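Local coordinates for protein ArCE4A (Arthrobacter sp. AW19M34-1, PDB 5LFZ) that probably removes acetyl groups from polysaccharides by metal-dependent hydrolysis, as a carbohydrate esterase family 4 deacetylase, at residues D33-Y38 against K67-M72; H77-H82 against E106-A111; H99-T104 against I134-V139. All blocks are in the same frame, centred on the assembly; numbering follows the deposited sequence.

Contact 1 (D33-Y38 against K67-M72); sequences DGPGEY and KTLKRM. With NI (nickel (II) ion), chain B.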
loop_
_atom_site.group_PDB
_atom_site.type_symbol
_atom_site.label_atom_id
_atom_site.label_comp_id
_atom_site.label_asym_id
_atom_site.label_seq_id
_atom_site.Cartn_x
_atom_site.Cartn_y
_atom_site.Cartn_z
ATOM N N ASP A 33 -3.938 -1.190 -6.005
ATOM C CA ASP A 33 -4.797 -1.193 -7.204
ATOM C C ASP A 33 -6.223 -0.731 -6.944
ATOM O O ASP A 33 -7.045 -0.699 -7.869
ATOM C CB ASP A 33 -4.872 -2.576 -7.864
ATOM C CG ASP A 33 -3.567 -3.034 -8.496
ATOM O OD1 ASP A 33 -2.529 -2.362 -8.372
ATOM O OD2 ASP A 33 -3.590 -4.117 -9.112
ATOM N N GLY A 34 -6.537 -0.408 -5.695
ATOM C CA GLY A 34 -7.832 0.151 -5.366
ATOM C C GLY A 34 -7.858 1.646 -5.615
ATOM O O GLY A 34 -6.936 2.194 -6.220
ATOM N N PRO A 35 -8.921 2.321 -5.165
ATOM C CA PRO A 35 -10.102 1.745 -4.509
ATOM C C PRO A 35 -11.031 1.023 -5.487
ATOM O O PRO A 35 -10.961 1.220 -6.705
ATOM C CB PRO A 35 -10.789 2.966 -3.903
ATOM C CG PRO A 35 -10.368 4.099 -4.790
ATOM C CD PRO A 35 -8.977 3.793 -5.233
ATOM N N GLY A 36 -11.901 0.184 -4.941
ATOM C CA GLY A 36 -12.878 -0.522 -5.744
ATOM C C GLY A 36 -14.048 -0.940 -4.880
ATOM O O GLY A 36 -14.220 -0.439 -3.767
ATOM N N GLU A 37 -14.840 -1.878 -5.391
ATOM C CA GLU A 37 -16.094 -2.264 -4.756
ATOM C C GLU A 37 -15.899 -3.001 -3.433
ATOM O O GLU A 37 -16.848 -3.148 -2.658
ATOM C CB GLU A 37 -16.908 -3.133 -5.709
ATOM C CG GLU A 37 -16.232 -4.456 -6.025
ATOM C CD GLU A 37 -16.845 -5.160 -7.214
ATOM O OE1 GLU A 37 -17.888 -5.824 -7.039
ATOM O OE2 GLU A 37 -16.283 -5.042 -8.325
ATOM N N TYR A 38 -14.676 -3.450 -3.163
ATOM C CA TYR A 38 -14.413 -4.190 -1.933
ATOM C C TYR A 38 -13.717 -3.355 -0.866
ATOM O O TYR A 38 -13.578 -3.801 0.274
ATOM C CB TYR A 38 -13.571 -5.439 -2.223
ATOM C CG TYR A 38 -14.131 -6.315 -3.317
ATOM C CD1 TYR A 38 -15.213 -7.150 -3.078
ATOM C CD2 TYR A 38 -13.571 -6.312 -4.587
ATOM C CE1 TYR A 38 -15.728 -7.961 -4.082
ATOM C CE2 TYR A 38 -14.075 -7.119 -5.596
ATOM C CZ TYR A 38 -15.156 -7.935 -5.338
ATOM O OH TYR A 38 -15.661 -8.736 -6.341
ATOM N N LYS A 67 -15.180 9.633 -1.170
ATOM C CA LYS A 67 -15.566 9.410 0.217
ATOM C C LYS A 67 -14.767 8.264 0.838
ATOM O O LYS A 67 -14.450 8.289 2.030
ATOM C CB LYS A 67 -17.068 9.145 0.311
ATOM C CG LYS A 67 -17.898 10.235 -0.357
ATOM C CD LYS A 67 -19.389 9.985 -0.247
ATOM C CE LYS A 67 -20.170 10.917 -1.163
ATOM N NZ LYS A 67 -19.688 12.323 -1.069
ATOM N N THR A 68 -14.439 7.263 0.026
ATOM C CA THR A 68 -13.658 6.133 0.499
ATOM C C THR A 68 -12.222 6.553 0.827
ATOM O O THR A 68 -11.645 6.077 1.805
ATOM C CB THR A 68 -13.668 4.980 -0.536
ATOM O OG1 THR A 68 -15.022 4.578 -0.768
ATOM C CG2 THR A 68 -12.884 3.785 -0.025
ATOM N N LEU A 69 -11.653 7.474 0.051
ATOM C CA LEU A 69 -10.324 7.979 0.387
ATOM C C LEU A 69 -10.382 8.824 1.657
ATOM O O LEU A 69 -9.465 8.783 2.482
ATOM C CB LEU A 69 -9.724 8.784 -0.767
ATOM C CG LEU A 69 -8.706 7.939 -1.536
ATOM C CD1 LEU A 69 -9.420 6.853 -2.345
ATOM C CD2 LEU A 69 -7.820 8.793 -2.424
ATOM N N LYS A 70 -11.470 9.567 1.833
ATOM C CA LYS A 70 -11.639 10.322 3.066
ATOM C C LYS A 70 -11.706 9.367 4.256
ATOM O O LYS A 70 -11.208 9.690 5.331
ATOM C CB LYS A 70 -12.882 11.209 3.011
ATOM C CG LYS A 70 -12.740 12.415 2.097
ATOM C CD LYS A 70 -13.930 13.349 2.250
ATOM C CE LYS A 70 -13.959 14.399 1.156
ATOM N NZ LYS A 70 -14.185 13.778 -0.181
ATOM N N ARG A 71 -12.303 8.188 4.064
ATOM C CA ARG A 71 -12.321 7.175 5.119
ATOM C C ARG A 71 -10.910 6.763 5.508
ATOM O O ARG A 71 -10.608 6.594 6.686
ATOM C CB ARG A 71 -13.093 5.922 4.694
ATOM C CG ARG A 71 -14.594 5.981 4.827
ATOM C CD ARG A 71 -15.173 4.569 4.761
ATOM N NE ARG A 71 -14.857 3.788 5.953
ATOM C CZ ARG A 71 -15.196 2.511 6.124
ATOM N NH1 ARG A 71 -15.864 1.867 5.177
ATOM N NH2 ARG A 71 -14.873 1.876 7.247
ATOM N N MET A 72 -10.051 6.590 4.513
ATOM C CA MET A 72 -8.682 6.163 4.772
ATOM C C MET A 72 -7.953 7.150 5.672
ATOM O O MET A 72 -7.272 6.756 6.622
ATOM C CB MET A 72 -7.923 5.986 3.460
ATOM C CG MET A 72 -8.478 4.869 2.592
ATOM S SD MET A 72 -7.670 4.771 0.991
ATOM C CE MET A 72 -8.456 3.298 0.334
HETATM NI NI NI B . -0.629 -2.869 -8.988
HETATM O O HOH W 1 -1.241 -4.767 -9.623
HETATM O O HOH W 2 0.213 -4.012 -7.666
HETATM O O HOH W 3 1.372 -3.469 -9.481
#

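Contact 2 (H77-H82 against E106-A111); sequences HQIGSH and EAIEQA. With NI (nickel (II) ion), chain B.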
loop_
_atom_site.group_PDB
_atom_site.type_symbol
_atom_site.label_atom_id
_atom_site.label_comp_id
_atom_site.label_asym_id
_atom_site.label_seq_id
_atom_site.Cartn_x
_atom_site.Cartn_y
_atom_site.Cartn_z
ATOM N N HIS A 77 -5.458 5.298 8.258
ATOM C CA HIS A 77 -4.685 4.617 7.229
ATOM C C HIS A 77 -3.783 5.595 6.486
ATOM O O HIS A 77 -3.855 6.813 6.695
ATOM C CB HIS A 77 -5.628 3.900 6.264
ATOM C CG HIS A 77 -6.607 3.005 6.956
ATOM N ND1 HIS A 77 -6.245 1.796 7.511
ATOM C CD2 HIS A 77 -7.923 3.167 7.235
ATOM C CE1 HIS A 77 -7.300 1.239 8.078
ATOM N NE2 HIS A 77 -8.332 2.049 7.924
ATOM N N GLN A 78 -2.925 5.052 5.632
ATOM C CA GLN A 78 -2.056 5.864 4.797
ATOM C C GLN A 78 -2.373 5.671 3.324
ATOM O O GLN A 78 -2.570 4.551 2.865
ATOM C CB GLN A 78 -0.588 5.533 5.064
ATOM C CG GLN A 78 0.361 6.390 4.249
ATOM C CD GLN A 78 1.805 6.202 4.636
ATOM O OE1 GLN A 78 2.148 5.294 5.392
ATOM N NE2 GLN A 78 2.669 7.063 4.113
ATOM N N ILE A 79 -2.428 6.771 2.583
ATOM C CA ILE A 79 -2.631 6.702 1.145
ATOM C C ILE A 79 -1.309 6.893 0.411
ATOM O O ILE A 79 -0.602 7.889 0.630
ATOM C CB ILE A 79 -3.641 7.761 0.674
ATOM C CG1 ILE A 79 -4.965 7.592 1.435
ATOM C CG2 ILE A 79 -3.821 7.697 -0.840
ATOM C CD1 ILE A 79 -5.947 8.721 1.238
ATOM N N GLY A 80 -0.972 5.936 -0.448
ATOM C CA GLY A 80 0.186 6.050 -1.317
ATOM C C GLY A 80 -0.250 6.097 -2.773
ATOM O O GLY A 80 -1.392 5.769 -3.096
ATOM N N SER A 81 0.652 6.513 -3.657
ATOM C CA SER A 81 0.364 6.528 -5.086
ATOM C C SER A 81 0.773 5.221 -5.756
ATOM O O SER A 81 1.839 4.679 -5.465
ATOM C CB SER A 81 1.085 7.697 -5.762
ATOM O OG SER A 81 0.991 7.598 -7.173
ATOM N N HIS A 82 -0.082 4.713 -6.644
ATOM C CA HIS A 82 0.255 3.556 -7.470
ATOM C C HIS A 82 0.264 3.945 -8.952
ATOM O O HIS A 82 0.097 3.088 -9.819
ATOM C CB HIS A 82 -0.749 2.417 -7.216
ATOM C CG HIS A 82 -0.252 1.050 -7.586
ATOM N ND1 HIS A 82 1.073 0.675 -7.509
ATOM C CD2 HIS A 82 -0.926 -0.049 -7.998
ATOM C CE1 HIS A 82 1.195 -0.588 -7.871
ATOM N NE2 HIS A 82 -0.005 -1.054 -8.176
ATOM N N GLU A 106 -3.328 14.786 -8.054
ATOM C CA GLU A 106 -4.476 15.680 -8.154
ATOM C C GLU A 106 -5.735 14.947 -7.714
ATOM O O GLU A 106 -6.572 15.500 -7.003
ATOM C CB GLU A 106 -4.655 16.210 -9.574
ATOM C CG GLU A 106 -5.878 17.104 -9.721
ATOM C CD GLU A 106 -6.418 17.152 -11.139
ATOM O OE1 GLU A 106 -6.188 16.200 -11.914
ATOM O OE2 GLU A 106 -7.073 18.154 -11.481
ATOM N N ALA A 107 -5.860 13.697 -8.147
ATOM C CA ALA A 107 -7.024 12.897 -7.801
ATOM C C ALA A 107 -7.111 12.687 -6.286
ATOM O O ALA A 107 -8.180 12.836 -5.687
ATOM C CB ALA A 107 -6.983 11.561 -8.531
ATOM N N ILE A 108 -5.984 12.338 -5.673
ATOM C CA ILE A 108 -5.940 12.118 -4.230
ATOM C C ILE A 108 -6.223 13.422 -3.472
ATOM O O ILE A 108 -6.962 13.436 -2.481
ATOM C CB ILE A 108 -4.574 11.532 -3.794
ATOM C CG1 ILE A 108 -4.387 10.119 -4.357
ATOM C CG2 ILE A 108 -4.461 11.493 -2.270
ATOM C CD1 ILE A 108 -2.965 9.592 -4.204
ATOM N N GLU A 109 -5.669 14.533 -3.949
ATOM C CA GLU A 109 -5.897 15.797 -3.265
ATOM C C GLU A 109 -7.366 16.195 -3.382
ATOM O O GLU A 109 -7.973 16.613 -2.402
ATOM C CB GLU A 109 -4.979 16.890 -3.818
ATOM C CG GLU A 109 -4.684 18.006 -2.815
ATOM C CD GLU A 109 -5.869 18.919 -2.602
ATOM O OE1 GLU A 109 -6.691 19.042 -3.535
ATOM O OE2 GLU A 109 -5.986 19.515 -1.508
ATOM N N GLN A 110 -7.944 16.048 -4.570
ATOM C CA GLN A 110 -9.346 16.410 -4.764
ATOM C C GLN A 110 -10.262 15.532 -3.911
ATOM O O GLN A 110 -11.265 16.004 -3.367
ATOM C CB GLN A 110 -9.738 16.303 -6.240
ATOM C CG GLN A 110 -11.154 16.778 -6.543
ATOM C CD GLN A 110 -11.363 18.252 -6.238
ATOM O OE1 GLN A 110 -10.448 19.066 -6.379
ATOM N NE2 GLN A 110 -12.572 18.602 -5.813
ATOM N N ALA A 111 -9.896 14.262 -3.779
ATOM C CA ALA A 111 -10.715 13.301 -3.053
ATOM C C ALA A 111 -10.614 13.453 -1.537
ATOM O O ALA A 111 -11.630 13.445 -0.844
ATOM C CB ALA A 111 -10.336 11.872 -3.457
HETATM NI NI NI B . -0.629 -2.869 -8.988
HETATM O O HOH W 2 0.213 -4.012 -7.666
HETATM O O HOH W 3 1.372 -3.469 -9.481
HETATM O O HOH W 1 -1.241 -4.767 -9.623
#

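Contact 3 (H99-T104 against I134-V139); sequences HEVQWT and IPYPLV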
loop_
_atom_site.group_PDB
_atom_site.type_symbol
_atom_site.label_atom_id
_atom_site.label_comp_id
_atom_site.label_asym_id
_atom_site.label_seq_id
_atom_site.Cartn_x
_atom_site.Cartn_y
_atom_site.Cartn_z
ATOM N N HIS A 99 3.045 12.742 -15.857
ATOM C CA HIS A 99 1.595 12.581 -15.887
ATOM C C HIS A 99 1.121 11.569 -14.849
ATOM O O HIS A 99 0.200 11.843 -14.090
ATOM C CB HIS A 99 1.124 12.153 -17.277
ATOM C CG HIS A 99 1.361 13.182 -18.337
ATOM N ND1 HIS A 99 1.431 14.530 -18.060
ATOM C CD2 HIS A 99 1.541 13.064 -19.674
ATOM C CE1 HIS A 99 1.648 15.199 -19.178
ATOM N NE2 HIS A 99 1.717 14.332 -20.173
ATOM N N GLU A 100 1.753 10.399 -14.816
ATOM C CA GLU A 100 1.359 9.349 -13.882
ATOM C C GLU A 100 1.418 9.820 -12.432
ATOM O O GLU A 100 0.526 9.525 -11.638
ATOM C CB GLU A 100 2.244 8.117 -14.057
ATOM C CG GLU A 100 2.077 7.402 -15.391
ATOM C CD GLU A 100 0.681 6.846 -15.587
ATOM O OE1 GLU A 100 0.004 6.550 -14.581
ATOM O OE2 GLU A 100 0.264 6.697 -16.756
ATOM N N VAL A 101 2.472 10.545 -12.086
ATOM C CA VAL A 101 2.606 11.079 -10.736
ATOM C C VAL A 101 1.589 12.195 -10.475
ATOM O O VAL A 101 0.795 12.131 -9.530
ATOM C CB VAL A 101 4.030 11.621 -10.489
ATOM C CG1 VAL A 101 4.091 12.397 -9.180
ATOM C CG2 VAL A 101 5.043 10.476 -10.498
ATOM N N GLN A 102 1.615 13.215 -11.324
ATOM C CA GLN A 102 0.824 14.417 -11.091
ATOM C C GLN A 102 -0.678 14.203 -11.213
ATOM O O GLN A 102 -1.444 14.796 -10.458
ATOM C CB GLN A 102 1.261 15.523 -12.043
ATOM C CG GLN A 102 2.674 15.996 -11.796
ATOM C CD GLN A 102 3.088 17.078 -12.756
ATOM O OE1 GLN A 102 2.248 17.670 -13.437
ATOM N NE2 GLN A 102 4.387 17.347 -12.824
ATOM N N TRP A 103 -1.107 13.357 -12.148
ATOM C CA TRP A 103 -2.537 13.085 -12.284
ATOM C C TRP A 103 -3.066 12.340 -11.066
ATOM O O TRP A 103 -4.207 12.541 -10.660
ATOM C CB TRP A 103 -2.837 12.273 -13.545
ATOM C CG TRP A 103 -2.563 12.986 -14.823
ATOM C CD1 TRP A 103 -2.303 14.315 -14.987
ATOM C CD2 TRP A 103 -2.519 12.405 -16.130
ATOM N NE1 TRP A 103 -2.100 14.597 -16.317
ATOM C CE2 TRP A 103 -2.228 13.440 -17.040
ATOM C CE3 TRP A 103 -2.699 11.107 -16.619
ATOM C CZ2 TRP A 103 -2.113 13.219 -18.410
ATOM C CZ3 TRP A 103 -2.584 10.890 -17.981
ATOM C CH2 TRP A 103 -2.295 11.940 -18.858
ATOM N N THR A 104 -2.232 11.487 -10.484
ATOM C CA THR A 104 -2.646 10.705 -9.324
ATOM C C THR A 104 -2.727 11.603 -8.103
ATOM O O THR A 104 -3.678 11.519 -7.319
ATOM C CB THR A 104 -1.685 9.533 -9.057
ATOM O OG1 THR A 104 -1.580 8.737 -10.241
ATOM C CG2 THR A 104 -2.191 8.656 -7.900
ATOM N N ILE A 134 10.626 10.804 -9.408
ATOM C CA ILE A 134 9.528 10.570 -8.478
ATOM C C ILE A 134 9.813 11.253 -7.146
ATOM O O ILE A 134 10.819 10.967 -6.497
ATOM C CB ILE A 134 9.292 9.066 -8.283
ATOM C CG1 ILE A 134 8.813 8.452 -9.602
ATOM C CG2 ILE A 134 8.273 8.807 -7.183
ATOM C CD1 ILE A 134 9.032 6.981 -9.696
ATOM N N PRO A 135 8.918 12.162 -6.733
ATOM C CA PRO A 135 9.149 13.050 -5.591
ATOM C C PRO A 135 8.905 12.385 -4.237
ATOM O O PRO A 135 8.872 13.074 -3.218
ATOM C CB PRO A 135 8.143 14.176 -5.830
ATOM C CG PRO A 135 6.998 13.494 -6.494
ATOM C CD PRO A 135 7.594 12.385 -7.342
ATOM N N TYR A 136 8.738 11.063 -4.242
ATOM C CA TYR A 136 8.431 10.291 -3.039
ATOM C C TYR A 136 9.351 9.080 -2.942
ATOM O O TYR A 136 9.872 8.619 -3.954
ATOM C CB TYR A 136 6.964 9.818 -3.048
ATOM C CG TYR A 136 5.961 10.884 -3.429
ATOM C CD1 TYR A 136 5.835 12.038 -2.672
ATOM C CD2 TYR A 136 5.137 10.735 -4.542
ATOM C CE1 TYR A 136 4.930 13.019 -3.010
ATOM C CE2 TYR A 136 4.217 11.720 -4.888
ATOM C CZ TYR A 136 4.120 12.860 -4.114
ATOM O OH TYR A 136 3.230 13.871 -4.425
ATOM N N PRO A 137 9.558 8.558 -1.723
ATOM C CA PRO A 137 10.226 7.258 -1.640
ATOM C C PRO A 137 9.446 6.208 -2.425
ATOM O O PRO A 137 8.216 6.248 -2.438
ATOM C CB PRO A 137 10.209 6.941 -0.142
ATOM C CG PRO A 137 10.047 8.280 0.534
ATOM C CD PRO A 137 9.195 9.082 -0.396
ATOM N N LEU A 138 10.155 5.303 -3.086
ATOM C CA LEU A 138 9.510 4.185 -3.755
ATOM C C LEU A 138 9.389 3.023 -2.775
ATOM O O LEU A 138 10.385 2.548 -2.230
ATOM C CB LEU A 138 10.286 3.762 -5.008
ATOM C CG LEU A 138 10.209 4.688 -6.226
ATOM C CD1 LEU A 138 11.088 5.924 -6.060
ATOM C CD2 LEU A 138 10.589 3.935 -7.486
ATOM N N VAL A 139 8.166 2.567 -2.544
ATOM C CA VAL A 139 7.947 1.512 -1.570
ATOM C C VAL A 139 7.547 0.212 -2.258
ATOM O O VAL A 139 6.477 0.115 -2.856
ATOM C CB VAL A 139 6.873 1.912 -0.544
ATOM C CG1 VAL A 139 6.655 0.793 0.468
ATOM C CG2 VAL A 139 7.269 3.225 0.144
#

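Contact 1 (D33-Y38 against K67-M72)
Pro35 ends the TFDDGP motif of the polysaccharide deacetylase fold, and it packs against Leu69 and Thr68 on helix 66-74. The motif runs from the end of strand 26-32 into the loop before helix 39-48. The contact is small, apolar and buried. Pro35 CG lies 3.8 Å from Leu69 CD1, and the two side chains lie nearly perpendicular. The Leu69 chi1 of -101°, away from a staggered value, goes with the CD1 branch lying against Pro35. Its CB does not point straight at the loop, but its CD1 branch still reaches the proline ring. Thr68 adds a looser touch: its methyl CG2 is 4.5 Å from Pro35 CB. The hydroxyl of Thr68 has a separate role, as OG1 bonds to the side chain of Asn40.

The peptide bond between Gly34 and Pro35 is cis, one residue beyond the metal ligand Asp33. Pro35 CB points toward the helix, and the ring atom CG makes the closest contact. Asn61, Val62 and Tyr65 pack on the same proline.

Asp33 stands apart from the helix and faces the nickel ion. Its OD1 binds the metal at 2.1 Å. Its OD2 is 3.2 Å from the nickel, so the carboxylate binds through one oxygen. Water 1, itself a nickel ligand, donates a hydrogen bond of 2.5 Å to Asp33 OD2. His82 and His86 supply the other protein ligands. One short loop thus joins a buried proline to a metal-binding aspartate, as in the Asp-His-His metal site of family 4 carbohydrate esterases.

Contact 2 (H77-H82 against E106-A111)
Ile108 lays its CD1 and CG2 methyls against the CG2 methyl of Ile79. Ile108 CD1 is 4.0 Å from Ile79 CG2. Ile108 CG2 is almost as near, at 4.1 Å from Ile79 CG2. One methyl of the strand therefore meets two methyls of the helix. The two side chains run alongside each other, pointing opposite ways. In Ile79, CG2 stands opposite the backbone N and CG1 lies beside it (chi1 -56°), which turns the CG2 branch to the helix. Ile108 CD1 also comes near the backbone, 4.3 Å from Gly80 O. This is a loose van der Waals touch of a methyl on a carbonyl oxygen.

This is strand-to-helix packing in the distorted beta/alpha barrel of the NodB homology domain. Strand 78-81 runs parallel to strand 54-57 and bonds to it through Gln78 and Gly80. Helix 94-112 covers its outer side. Val57 and Pro116 also pack on Ile108, while Leu69, Met72 and Val73 of helix 66-74 pack on Ile79, so that two helices meet the sheet at this buried pair.

The strand leads directly into the metal site. His82, just past its end, binds nickel through NE2 at 2.1 Å. The other imidazole nitrogen, ND1, is hydrogen-bonded to Arg120 O, which helps fix the rotation of the ring. His82 and His86 belong to the His-Thr-Phe-Asp-His sequence, the second metal-binding motif of this family. Their rings meet with planes about 80° apart.

Contact 3 (H99-T104 against I134-V139)
Val101 is the residue of 99-104 that meets Ile134, Pro135 and Tyr136, and its neighbours on the helix turn to other partners. His99 comes first. Its CB sits over the centre of the Trp103 ring, 3.5 Å above the plane, one turn on and away from the contact. Glu100 is buried on another face. Its OE1 accepts hydrogen bonds from the backbone N of Phe84 and of Asp85, which ties the helix to the metal-binding loop.

Val101 then points at the loop. Its CG1 is anti to the backbone N (chi1 170°) and reaches the CD and CG atoms of Pro135. Val101 CG1 is 4.0 Å from Pro135 CD. The same methyl approaches the Tyr136 ring obliquely, with Val101 CG1 4.3 Å from Tyr136 CE2. The other branch is looser, with Val101 CG2 4.4 Å from Ile134 CG1. Pro135 itself covers the tyrosine: its CG lies 3.6 Å above the centre of the Tyr136 ring. The Tyr136 hydroxyl bonds to Asp105 OD2, one residue beyond this part of the helix.

Thr104 closes the segment and packs on Phe84. Helix 94-112 thus lies against the loop that follows helix 128-131. That loop runs on into strand 138-139, which pairs in parallel with strand 214-215 near the C terminus.

From the N terminus, contact 1 comes first. It closes the loop between 33-38 and 67-72 and brings helix 66-74 back to the end of strand 26-32. It is complete before contact 2 opens at 77-82. The two are still joined: Lys70 NZ hydrogen-bonds to Ala111 O, His77 N probably does so to Met72 O, and both contacts supply a ligand to the same nickel ion. Contacts 2 and 3 cross, since 99-104 falls within the loop of contact 2 and 134-139 beyond it. Both use helix 94-112. One part of the helix packs on the central sheet, and an earlier part packs on the loop before strand 138-139.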